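Local coordinates for protein transcription termination factor FttA (Methanosarcina mazei, PDB 2XR1) that probably terminates transcription across the archaeal genome by cutting nascent RNA with a two-zinc metallo-beta-lactamase and beta-CASP nuclease fused to N-terminal KH domains, at residues I17-T28 / L39-F47. Sequence-based numbering, arbitrary orientation.
Sequences IEKNLPAGVTIT and LYTEEPRKF
Thr26 and Glu43 meet through side chains in the first KH domain, of type II, where the loop after helix 7-18 runs beside strand 36-41 and the start of helix 44-49. Thr26 OG1 donates to Glu43 OE1 at 2.8 Å and reaches it from above the carboxylate plane, 36° out of it. Thr26 N adds a weak bond to the same oxygen. The carbonyl of Thr26 is held from the other segment as well: Thr41 OG1 donates to Thr26 O at 2.7 Å, nearly in line with the C=O bond. Further along, Thr28 N bonds Tyr40 O at 2.8 Å and so ties the loop to the strand.

Lys46 reaches with its extended chain to the type II turn from Pro22 to Val25. Its NZ donates to Gly24 O at 2.8 Å. The same ammonium forms a salt bridge with Glu43 OE2, which probably eases the closeness of Glu43 OE1 to Gly24 O.

Apolar side chains complete the contact. Val25 CG1 sits 3.5 Å from Phe47 CE1. With chi1 at 179° the methyl stands opposite the backbone N and is turned to the ring. Ile27 CG2 touches both Leu39 CB and Phe47 CZ, and Ile17 CD1 packs on Leu39 CD2. Leu21 and Phe47 also touch helix 52-61, while Leu39 reaches both flanking strands, 30-33 and 65-69. The contact therefore joins the loop to the sheet and helices of the domain, away from the two zinc ions.

In the second shell, Thr28 OG1 bonds Asp70. Water 1 donates to Thr26 OG1 and accepts from Glu42 N. Thr41 OG1 closes an ST turn by accepting from Glu43 N at 3.2 Å.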
loop_
_atom_site.group_PDB
_atom_site.type_symbol
_atom_site.label_atom_id
_atom_site.label_comp_id
_atom_site.label_asym_id
_atom_site.label_seq_id
_atom_site.Cartn_x
_atom_site.Cartn_y
_atom_site.Cartn_z
ATOM N N ILE B 17 29.706 -30.251 -4.692
ATOM C CA ILE B 17 30.299 -30.152 -6.021
ATOM C C ILE B 17 31.522 -31.055 -6.166
ATOM O O ILE B 17 31.628 -31.834 -7.108
ATOM C CB ILE B 17 30.749 -28.726 -6.298
ATOM C CG1 ILE B 17 29.576 -27.893 -6.808
ATOM C CG2 ILE B 17 31.875 -28.715 -7.315
ATOM C CD1 ILE B 17 29.611 -26.467 -6.326
ATOM N N GLU B 18 32.433 -30.955 -5.211
ATOM C CA GLU B 18 33.707 -31.645 -5.304
ATOM C C GLU B 18 33.579 -33.157 -5.448
ATOM O O GLU B 18 34.379 -33.768 -6.153
ATOM C CB GLU B 18 34.596 -31.289 -4.116
ATOM C CG GLU B 18 34.884 -29.825 -4.075
ATOM C CD GLU B 18 36.249 -29.496 -3.593
ATOM O OE1 GLU B 18 36.611 -29.986 -2.497
ATOM O OE2 GLU B 18 36.937 -28.717 -4.297
ATOM N N LYS B 19 32.571 -33.746 -4.810
ATOM C CA LYS B 19 32.294 -35.175 -5.006
ATOM C C LYS B 19 31.400 -35.481 -6.220
ATOM O O LYS B 19 31.024 -36.624 -6.426
ATOM C CB LYS B 19 31.715 -35.812 -3.733
ATOM C CG LYS B 19 30.452 -35.163 -3.185
ATOM C CD LYS B 19 30.138 -35.650 -1.770
ATOM C CE LYS B 19 31.277 -35.372 -0.780
ATOM N NZ LYS B 19 30.807 -35.291 0.641
ATOM N N ASN B 20 31.044 -34.467 -7.007
ATOM C CA ASN B 20 30.393 -34.707 -8.297
ATOM C C ASN B 20 31.345 -34.550 -9.462
ATOM O O ASN B 20 31.049 -35.033 -10.548
ATOM C CB ASN B 20 29.159 -33.805 -8.500
ATOM C CG ASN B 20 27.826 -34.564 -8.322
ATOM O OD1 ASN B 20 27.810 -35.768 -8.077
ATOM N ND2 ASN B 20 26.706 -33.843 -8.441
ATOM N N LEU B 21 32.487 -33.899 -9.232
ATOM C CA LEU B 21 33.440 -33.574 -10.299
ATOM C C LEU B 21 34.192 -34.814 -10.780
ATOM O O LEU B 21 34.541 -35.674 -9.990
ATOM C CB LEU B 21 34.442 -32.498 -9.839
ATOM C CG LEU B 21 33.966 -31.041 -9.679
ATOM C CD1 LEU B 21 35.055 -30.165 -9.097
ATOM C CD2 LEU B 21 33.493 -30.420 -10.977
ATOM N N PRO B 22 34.428 -34.921 -12.092
ATOM C CA PRO B 22 35.291 -35.998 -12.576
ATOM C C PRO B 22 36.730 -35.834 -12.099
ATOM O O PRO B 22 37.124 -34.752 -11.714
ATOM C CB PRO B 22 35.204 -35.876 -14.097
ATOM C CG PRO B 22 34.615 -34.580 -14.374
ATOM C CD PRO B 22 33.856 -34.121 -13.184
ATOM N N ALA B 23 37.478 -36.929 -12.093
ATOM C CA ALA B 23 38.889 -36.927 -11.765
ATOM C C ALA B 23 39.579 -35.872 -12.578
ATOM O O ALA B 23 39.271 -35.678 -13.739
ATOM C CB ALA B 23 39.503 -38.281 -12.066
ATOM N N GLY B 24 40.529 -35.194 -11.958
ATOM C CA GLY B 24 41.358 -34.227 -12.649
ATOM C C GLY B 24 40.807 -32.823 -12.633
ATOM O O GLY B 24 41.499 -31.884 -12.991
ATOM N N VAL B 25 39.559 -32.658 -12.246
ATOM C CA VAL B 25 38.959 -31.358 -12.287
ATOM C C VAL B 25 38.799 -30.814 -10.879
ATOM O O VAL B 25 38.189 -31.456 -10.019
ATOM C CB VAL B 25 37.620 -31.426 -13.030
ATOM C CG1 VAL B 25 36.937 -30.083 -13.076
ATOM C CG2 VAL B 25 37.873 -31.966 -14.445
ATOM N N THR B 26 39.342 -29.623 -10.650
ATOM C CA THR B 26 39.261 -29.004 -9.333
ATOM C C THR B 26 38.645 -27.633 -9.366
ATOM O O THR B 26 38.667 -26.956 -10.383
ATOM C CB THR B 26 40.635 -28.869 -8.705
ATOM O OG1 THR B 26 41.473 -28.073 -9.554
ATOM C CG2 THR B 26 41.238 -30.264 -8.453
ATOM N N ILE B 27 38.077 -27.239 -8.237
ATOM C CA ILE B 27 37.649 -25.859 -8.018
ATOM C C ILE B 27 38.364 -25.336 -6.789
ATOM O O ILE B 27 38.800 -26.120 -5.948
ATOM C CB ILE B 27 36.117 -25.711 -7.812
ATOM C CG1 ILE B 27 35.636 -26.586 -6.639
ATOM C CG2 ILE B 27 35.398 -25.995 -9.093
ATOM C CD1 ILE B 27 34.199 -26.408 -6.264
ATOM N N THR B 28 38.494 -24.016 -6.714
ATOM C CA THR B 28 39.064 -23.341 -5.550
ATOM C C THR B 28 37.934 -22.871 -4.622
ATOM O O THR B 28 37.821 -23.354 -3.500
ATOM C CB THR B 28 40.000 -22.153 -5.951
ATOM O OG1 THR B 28 39.328 -21.264 -6.854
ATOM C CG2 THR B 28 41.243 -22.661 -6.614
ATOM N N LEU B 39 31.588 -21.026 -9.518
ATOM C CA LEU B 39 32.756 -21.863 -9.173
ATOM C C LEU B 39 34.023 -21.221 -9.702
ATOM O O LEU B 39 34.160 -21.023 -10.896
ATOM C CB LEU B 39 32.664 -23.270 -9.805
ATOM C CG LEU B 39 31.315 -23.967 -9.754
ATOM C CD1 LEU B 39 31.442 -25.384 -10.297
ATOM C CD2 LEU B 39 30.813 -23.943 -8.343
ATOM N N TYR B 40 34.973 -20.968 -8.822
ATOM C CA TYR B 40 36.291 -20.554 -9.248
ATOM C C TYR B 40 37.212 -21.756 -9.473
ATOM O O TYR B 40 37.133 -22.732 -8.745
ATOM C CB TYR B 40 36.871 -19.593 -8.217
ATOM C CG TYR B 40 36.205 -18.235 -8.324
ATOM C CD1 TYR B 40 36.570 -17.339 -9.331
ATOM C CD2 TYR B 40 35.170 -17.872 -7.453
ATOM C CE1 TYR B 40 35.957 -16.117 -9.454
ATOM C CE2 TYR B 40 34.532 -16.647 -7.568
ATOM C CZ TYR B 40 34.926 -15.765 -8.571
ATOM O OH TYR B 40 34.295 -14.524 -8.686
ATOM N N THR B 41 38.077 -21.681 -10.485
ATOM C CA THR B 41 38.956 -22.782 -10.836
ATOM C C THR B 41 40.295 -22.264 -11.314
ATOM O O THR B 41 40.357 -21.215 -11.945
ATOM C CB THR B 41 38.326 -23.596 -11.973
ATOM O OG1 THR B 41 38.989 -24.863 -12.131
ATOM C CG2 THR B 41 38.387 -22.804 -13.295
ATOM N N GLU B 42 41.364 -23.013 -11.031
ATOM C CA GLU B 42 42.694 -22.732 -11.597
ATOM C C GLU B 42 42.914 -23.514 -12.882
ATOM O O GLU B 42 43.972 -23.427 -13.488
ATOM C CB GLU B 42 43.784 -23.054 -10.589
ATOM C CG GLU B 42 43.754 -22.144 -9.377
ATOM C CD GLU B 42 44.815 -22.497 -8.342
ATOM O OE1 GLU B 42 44.820 -23.652 -7.874
ATOM O OE2 GLU B 42 45.637 -21.622 -7.997
ATOM N N GLU B 43 41.899 -24.256 -13.306
ATOM C CA GLU B 43 41.970 -25.066 -14.503
ATOM C C GLU B 43 40.761 -24.821 -15.427
ATOM O O GLU B 43 40.062 -25.745 -15.847
ATOM C CB GLU B 43 42.050 -26.536 -14.102
ATOM C CG GLU B 43 43.051 -26.846 -12.985
ATOM C CD GLU B 43 43.216 -28.360 -12.754
ATOM O OE1 GLU B 43 42.378 -28.957 -12.025
ATOM O OE2 GLU B 43 44.200 -28.937 -13.307
ATOM N N PRO B 44 40.527 -23.563 -15.778
ATOM C CA PRO B 44 39.382 -23.260 -16.621
ATOM C C PRO B 44 39.342 -24.053 -17.929
ATOM O O PRO B 44 38.262 -24.308 -18.447
ATOM C CB PRO B 44 39.573 -21.770 -16.938
ATOM C CG PRO B 44 41.043 -21.550 -16.773
ATOM C CD PRO B 44 41.383 -22.380 -15.595
ATOM N N ARG B 45 40.499 -24.407 -18.471
ATOM C CA ARG B 45 40.536 -25.120 -19.755
ATOM C C ARG B 45 39.668 -26.370 -19.683
ATOM O O ARG B 45 38.951 -26.700 -20.613
ATOM C CB ARG B 45 41.974 -25.499 -20.136
ATOM N N LYS B 46 39.719 -27.035 -18.538
ATOM C CA LYS B 46 39.002 -28.283 -18.328
ATOM C C LYS B 46 37.492 -28.099 -18.367
ATOM O O LYS B 46 36.766 -29.016 -18.728
ATOM C CB LYS B 46 39.443 -28.914 -17.006
ATOM C CG LYS B 46 40.927 -29.210 -16.999
ATOM C CD LYS B 46 41.405 -29.928 -15.746
ATOM C CE LYS B 46 42.914 -30.217 -15.872
ATOM N NZ LYS B 46 43.363 -31.335 -15.030
ATOM N N PHE B 47 37.019 -26.919 -17.992
ATOM C CA PHE B 47 35.602 -26.615 -18.087
ATOM C C PHE B 47 35.225 -26.099 -19.469
ATOM O O PHE B 47 34.043 -26.113 -19.841
ATOM C CB PHE B 47 35.212 -25.575 -17.061
ATOM C CG PHE B 47 35.160 -26.087 -15.652
ATOM C CD1 PHE B 47 36.316 -26.241 -14.898
ATOM C CD2 PHE B 47 33.946 -26.377 -15.061
ATOM C CE1 PHE B 47 36.254 -26.674 -13.578
ATOM C CE2 PHE B 47 33.895 -26.830 -13.747
ATOM C CZ PHE B 47 35.048 -26.966 -13.010
HETATM O O HOH W 1 40.893 -25.147 -9.148
#